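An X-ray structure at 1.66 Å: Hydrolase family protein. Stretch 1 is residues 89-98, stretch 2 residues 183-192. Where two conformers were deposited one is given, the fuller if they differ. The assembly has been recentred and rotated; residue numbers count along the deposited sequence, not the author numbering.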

ATOM      1  N   PRO A  89      10.656  -3.133  10.219  1.00 37.44           N
ATOM      2  CA  PRO A  89      11.714  -2.289  10.703  1.00 37.34           C
ATOM      3  C   PRO A  89      12.909  -2.012   9.822  1.00 35.42           C
ATOM      4  O   PRO A  89      13.328  -0.873   9.717  1.00 35.86           O
ATOM      5  CB  PRO A  89      12.144  -2.970  12.007  1.00 37.34           C
ATOM      6  CG  PRO A  89      10.996  -3.799  12.415  1.00 39.29           C
ATOM      7  CD  PRO A  89      10.366  -4.241  11.157  1.00 38.50           C
ATOM      8  N   GLU A  90      13.458  -3.046   9.210  1.00 35.86           N
ATOM      9  CA  GLU A  90      14.676  -2.852   8.420  1.00 36.55           C
ATOM     10  C   GLU A  90      14.424  -2.035   7.150  1.00 34.27           C
ATOM     11  O   GLU A  90      15.238  -1.180   6.775  1.00 34.73           O
ATOM     12  CB  GLU A  90      15.364  -4.181   8.085  1.00 38.40           C
ATOM     13  CG  GLU A  90      15.776  -5.022   9.292  1.00 45.68           C
ATOM     14  CD  GLU A  90      16.271  -6.423   8.890  1.00 56.25           C
ATOM     15  OE1 GLU A  90      16.018  -6.868   7.738  1.00 63.43           O
ATOM     16  OE2 GLU A  90      16.905  -7.091   9.734  1.00 64.54           O
ATOM     17  N   VAL A  91      13.313  -2.305   6.492  1.00 34.19           N
ATOM     18  CA  VAL A  91      12.982  -1.586   5.242  1.00 34.75           C
ATOM     19  C   VAL A  91      12.600  -0.146   5.575  1.00 36.20           C
ATOM     20  O   VAL A  91      12.970   0.822   4.899  1.00 36.04           O
ATOM     21  CB  VAL A  91      11.951  -2.298   4.388  1.00 35.51           C
ATOM     22  CG1 VAL A  91      11.593  -1.417   3.213  1.00 34.72           C
ATOM     23  CG2 VAL A  91      12.519  -3.625   3.933  1.00 37.09           C
ATOM     24  N   LEU A  92      11.856  -0.006   6.655  1.00 37.75           N
ATOM     25  CA  LEU A  92      11.513   1.340   7.169  0.50 37.67           C
ATOM     26  C   LEU A  92      12.709   2.170   7.401  1.00 38.45           C
ATOM     27  O   LEU A  92      12.785   3.337   7.026  1.00 40.54           O
ATOM     28  CB  LEU A  92      10.806   1.293   8.513  0.50 38.56           C
ATOM     29  CG  LEU A  92       9.316   1.145   8.373  0.50 32.35           C
ATOM     30  CD1 LEU A  92       8.663   0.851   9.693  0.50 31.54           C
ATOM     31  CD2 LEU A  92       8.748   2.419   7.769  0.50 32.32           C
ATOM     32  N   ALA A  93      13.680   1.567   8.065  1.00 36.21           N
ATOM     33  CA  ALA A  93      14.898   2.265   8.401  1.00 35.46           C
ATOM     34  C   ALA A  93      15.636   2.710   7.144  1.00 34.66           C
ATOM     35  O   ALA A  93      16.202   3.790   7.076  1.00 34.64           O
ATOM     36  CB  ALA A  93      15.819   1.392   9.295  1.00 35.06           C
ATOM     37  N   LEU A  94      15.621   1.851   6.142  1.00 34.41           N
ATOM     38  CA  LEU A  94      16.299   2.155   4.865  1.00 32.97           C
ATOM     39  C   LEU A  94      15.626   3.359   4.204  1.00 34.59           C
ATOM     40  O   LEU A  94      16.262   4.313   3.730  1.00 34.50           O
ATOM     41  CB  LEU A  94      16.218   0.947   3.922  1.00 32.73           C
ATOM     42  CG  LEU A  94      16.667   1.148   2.472  1.00 32.52           C
ATOM     43  CD1 LEU A  94      18.107   1.601   2.355  1.00 34.40           C
ATOM     44  CD2 LEU A  94      16.423  -0.143   1.641  1.00 38.20           C
ATOM     45  N   ALA A  95      14.315   3.269   4.173  1.00 35.18           N
ATOM     46  CA  ALA A  95      13.506   4.325   3.522  1.00 34.76           C
ATOM     47  C   ALA A  95      13.710   5.647   4.255  1.00 36.13           C
ATOM     48  O   ALA A  95      13.884   6.697   3.651  1.00 34.86           O
ATOM     49  CB  ALA A  95      12.038   3.956   3.447  1.00 35.27           C
ATOM     50  N   ARG A  96      13.734   5.581   5.580  1.00 37.25           N
ATOM     51  CA  ARG A  96      13.935   6.805   6.386  1.00 38.53           C
ATOM     52  C   ARG A  96      15.276   7.440   6.065  1.00 38.50           C
ATOM     53  O   ARG A  96      15.429   8.665   6.007  1.00 39.63           O
ATOM     54  CB  ARG A  96      13.786   6.520   7.914  1.00 38.49           C
ATOM     55  CG  ARG A  96      12.334   6.274   8.350  1.00 40.48           C
ATOM     56  CD  ARG A  96      12.102   5.824   9.850  1.00 46.81           C
ATOM     57  NE  ARG A  96      10.653   5.689  10.118  1.00 43.79           N
ATOM     58  CZ  ARG A  96      10.091   4.980  11.095  1.00 50.26           C
ATOM     59  NH1 ARG A  96      10.822   4.227  11.899  1.00 50.90           N
ATOM     60  NH2 ARG A  96       8.759   4.961  11.216  1.00 48.55           N
ATOM     61  N   ASP A  97      16.274   6.595   5.862  1.00 37.74           N
ATOM     62  CA  ASP A  97      17.619   7.064   5.558  1.00 37.69           C
ATOM     63  C   ASP A  97      17.645   7.736   4.190  1.00 37.09           C
ATOM     64  O   ASP A  97      18.093   8.858   4.016  1.00 35.70           O
ATOM     65  CB  ASP A  97      18.572   5.861   5.559  1.00 38.91           C
ATOM     66  CG  ASP A  97      19.989   6.224   5.256  1.00 42.11           C
ATOM     67  OD1 ASP A  97      20.402   7.362   5.542  1.00 42.40           O
ATOM     68  OD2 ASP A  97      20.705   5.341   4.744  1.00 45.05           O
ATOM     69  N   LEU A  98      17.132   7.009   3.216  1.00 34.83           N
ATOM     70  CA  LEU A  98      17.141   7.476   1.817  1.00 33.70           C
ATOM     71  C   LEU A  98      16.320   8.757   1.642  1.00 35.01           C
ATOM     72  O   LEU A  98      16.615   9.601   0.797  1.00 34.74           O
ATOM     73  CB  LEU A  98      16.602   6.399   0.853  1.00 33.27           C
ATOM     74  CG  LEU A  98      17.492   5.195   0.578  1.00 32.22           C
ATOM     75  CD1 LEU A  98      16.713   4.114  -0.265  1.00 36.21           C
ATOM     76  CD2 LEU A  98      18.774   5.661  -0.121  1.00 35.43           C
ATOM     77  N   GLN A 183      12.090  -5.271  -7.096  1.00 32.99           N
ATOM     78  CA  GLN A 183      11.238  -6.084  -6.239  1.00 33.69           C
ATOM     79  C   GLN A 183      11.833  -6.168  -4.843  1.00 34.75           C
ATOM     80  O   GLN A 183      12.950  -6.604  -4.665  1.00 35.00           O
ATOM     81  CB  GLN A 183      11.066  -7.491  -6.775  1.00 35.89           C
ATOM     82  CG  GLN A 183       9.959  -8.243  -6.064  1.00 37.60           C
ATOM     83  CD  GLN A 183       9.718  -9.621  -6.634  1.00 42.15           C
ATOM     84  OE1 GLN A 183      10.360 -10.015  -7.610  1.00 47.41           O
ATOM     85  NE2 GLN A 183       8.770 -10.364  -6.052  1.00 43.88           N
ATOM     86  N   CYS A 184      11.082  -5.730  -3.854  1.00 32.63           N
ATOM     87  CA  CYS A 184      11.557  -5.730  -2.467  1.00 31.31           C
ATOM     88  C   CYS A 184      11.413  -7.109  -1.842  1.00 32.79           C
ATOM     89  O   CYS A 184      10.284  -7.638  -1.736  1.00 33.56           O
ATOM     90  CB  CYS A 184      10.780  -4.719  -1.627  1.00 34.34           C
ATOM     91  SG  CYS A 184      11.328  -4.680   0.115  1.00 40.53           S
ATOM     92  N   VAL A 185      12.556  -7.720  -1.571  1.00 34.43           N
ATOM     93  CA  VAL A 185      12.640  -9.018  -0.898  1.00 36.52           C
ATOM     94  C   VAL A 185      13.081  -8.785   0.543  1.00 36.59           C
ATOM     95  O   VAL A 185      12.469  -9.267   1.490  1.00 36.63           O
ATOM     96  CB  VAL A 185      13.616  -9.949  -1.596  1.00 38.81           C
ATOM     97  CG1 VAL A 185      13.823 -11.223  -0.781  1.00 43.14           C
ATOM     98  CG2 VAL A 185      13.046 -10.292  -2.984  1.00 41.47           C
ATOM     99  N   ASP A 186      14.170  -8.056   0.691  1.00 35.52           N
ATOM    100  CA  ASP A 186      14.621  -7.632   2.024  1.00 35.42           C
ATOM    101  C   ASP A 186      15.441  -6.363   1.960  1.00 35.73           C
ATOM    102  O   ASP A 186      15.854  -5.924   0.894  1.00 35.04           O
ATOM    103  CB  ASP A 186      15.352  -8.733   2.786  1.00 36.87           C
ATOM    104  CG  ASP A 186      16.601  -9.229   2.081  1.00 39.66           C
ATOM    105  OD1 ASP A 186      17.574  -8.469   1.908  1.00 39.31           O
ATOM    106  OD2 ASP A 186      16.632 -10.433   1.739  1.00 45.35           O
ATOM    107  N   ALA A 187      15.658  -5.789   3.133  1.00 35.96           N
ATOM    108  CA  ALA A 187      16.298  -4.482   3.224  1.00 35.67           C
ATOM    109  C   ALA A 187      17.691  -4.480   2.589  1.00 35.24           C
ATOM    110  O   ALA A 187      18.060  -3.544   1.903  1.00 36.16           O
ATOM    111  CB  ALA A 187      16.373  -3.995   4.698  1.00 37.02           C
ATOM    112  N   ALA A 188      18.474  -5.523   2.848  1.00 35.59           N
ATOM    113  CA  ALA A 188      19.842  -5.560   2.340  1.00 34.70           C
ATOM    114  C   ALA A 188      19.871  -5.647   0.827  1.00 33.70           C
ATOM    115  O   ALA A 188      20.664  -4.989   0.160  1.00 35.02           O
ATOM    116  CB  ALA A 188      20.676  -6.704   2.977  1.00 35.97           C
ATOM    117  N   GLN A 189      19.010  -6.505   0.325  1.00 33.88           N
ATOM    118  CA  GLN A 189      18.886  -6.709  -1.117  1.00 34.36           C
ATOM    119  C   GLN A 189      18.397  -5.414  -1.802  1.00 32.72           C
ATOM    120  O   GLN A 189      18.946  -4.955  -2.813  1.00 33.50           O
ATOM    121  CB  GLN A 189      17.969  -7.907  -1.418  1.00 33.99           C
ATOM    122  CG  GLN A 189      17.388  -7.940  -2.819  1.00 34.19           C
ATOM    123  CD  GLN A 189      16.061  -7.198  -2.949  1.00 32.38           C
ATOM    124  OE1 GLN A 189      15.290  -7.107  -1.987  1.00 33.83           O
ATOM    125  NE2 GLN A 189      15.745  -6.732  -4.161  1.00 33.94           N
ATOM    126  N   LEU A 190      17.409  -4.790  -1.187  1.00 33.57           N
ATOM    127  CA  LEU A 190      16.826  -3.581  -1.768  1.00 32.36           C
ATOM    128  C   LEU A 190      17.870  -2.478  -1.802  1.00 32.86           C
ATOM    129  O   LEU A 190      18.031  -1.770  -2.792  1.00 34.66           O
ATOM    130  CB  LEU A 190      15.598  -3.123  -0.982  1.00 33.49           C
ATOM    131  CG  LEU A 190      14.851  -1.893  -1.509  1.00 35.61           C
ATOM    132  CD1 LEU A 190      14.395  -2.024  -2.973  1.00 34.69           C
ATOM    133  CD2 LEU A 190      13.598  -1.601  -0.632  1.00 36.26           C
ATOM    134  N   ARG A 191      18.631  -2.373  -0.716  1.00 33.25           N
ATOM    135  CA  ARG A 191      19.661  -1.334  -0.616  0.50 32.89           C
ATOM    136  C   ARG A 191      20.697  -1.524  -1.715  1.00 32.50           C
ATOM    137  O   ARG A 191      21.087  -0.557  -2.379  1.00 33.75           O
ATOM    138  CB  ARG A 191      20.360  -1.267   0.761  0.50 32.47           C
ATOM    139  CG  ARG A 191      21.306  -0.048   0.898  0.50 30.61           C
ATOM    140  CD  ARG A 191      22.054   0.061   2.256  0.50 35.54           C
ATOM    141  NE  ARG A 191      21.208   0.416   3.410  0.50 34.13           N
ATOM    142  CZ  ARG A 191      20.971   1.664   3.839  0.50 38.10           C
ATOM    143  NH1 ARG A 191      21.459   2.707   3.191  0.50 34.47           N
ATOM    144  NH2 ARG A 191      20.206   1.879   4.910  0.50 40.10           N
ATOM    145  N   GLU A 192      21.093  -2.768  -1.934  1.00 31.83           N
ATOM    146  CA  GLU A 192      22.124  -3.042  -2.939  0.50 33.41           C
ATOM    147  C   GLU A 192      21.633  -2.751  -4.330  1.00 32.53           C
ATOM    148  O   GLU A 192      22.373  -2.200  -5.130  1.00 31.07           O
ATOM    149  CB  GLU A 192      22.649  -4.479  -2.927  0.50 34.76           C
ATOM    150  CG  GLU A 192      24.030  -4.617  -3.604  0.50 42.24           C
ATOM    151  CD  GLU A 192      24.151  -3.949  -4.996  0.50 50.34           C
ATOM    152  OE1 GLU A 192      24.988  -2.998  -5.191  0.50 39.65           O
ATOM    153  OE2 GLU A 192      23.409  -4.379  -5.906  0.50 57.08           O
TER
HETATM  154  O   HOH W   1      14.276  -6.795   5.609  1.00 36.72           O
HETATM  155  O   HOH W   2      18.088  -7.350   5.132  1.00 39.01           O

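The carboxylate of Glu90 reaches the start of the second helix only through water, yet it serves two of that helix's first backbone amides at once. Water 1 donates to Glu90 OE1 (2.8 Å) and accepts from Ala187 N (3.0 Å); water 2 accepts from Ala188 N (3.0 Å) and makes a weak bond, as donor, to the same Glu90 OE1 (3.4 Å). Amides in the first turn of a helix have no carbonyl of that helix to bind, so an acidic side chain linked to them by water suits this end. The next free amide is satisfied directly: Asp186, at the N-cap position with chi1 in the p well, accepts from Gln189 N through OD1 (2.9 Å). Gln189 in turn folds back on the residues before the helix, its OE1 accepting from Val185 N (2.8 Å) and Asp186 N (3.1 Å) while its NE2 donates to Gln183 O (2.8 Å).

The helices, 89-98 and 187-192, run in broadly the same direction, with their axes 28° apart and 9.5 Å at closest approach. The backbones come closest at Val91 and Ala187, whose CA atoms are 4.8 Å apart. The small side chain of Ala187 points toward the first helix and fits this narrow place, with its CB 3.5 Å from Glu90 CB and 3.9 Å from Val91 CG2. Val91 CG2 also packs against Cys184 SG (4.1 Å), while Val91 CG1 lies 4.3 Å from Leu190 CD2. Val91, Cys184 and Leu190 are all buried, and their side chains give mostly apolar surface, with sulfur tolerating such a setting.

One turn further along, Leu94 points toward the second helix and has the largest covered area on its own side. Its CD2 rests 3.9 Å from Leu190 CD2 and 3.8 Å from Ala187 O, a carbonyl already engaged by Arg191 N (2.9 Å) within the helix. Leu94 CD1 lies over one face of the Arg191 guanidinium, 3.2 Å from Arg191 CZ.

The CA-to-CB bond of Arg191 points sideways to the first helix, but the side chain, extended through chi1 and chi2 and turned at chi3 (m), brings its end nearer. Arg191 NH1 donates to Asp97 OD2 (3.1 Å, 164°), a salt bridge at the edge of the guanidinium. An arginine suits this exposed position because its flat group can cover a leucine methyl with its face while its edge meets a carboxylate. Altogether the two stretches bury 402 Å², summed over both sides.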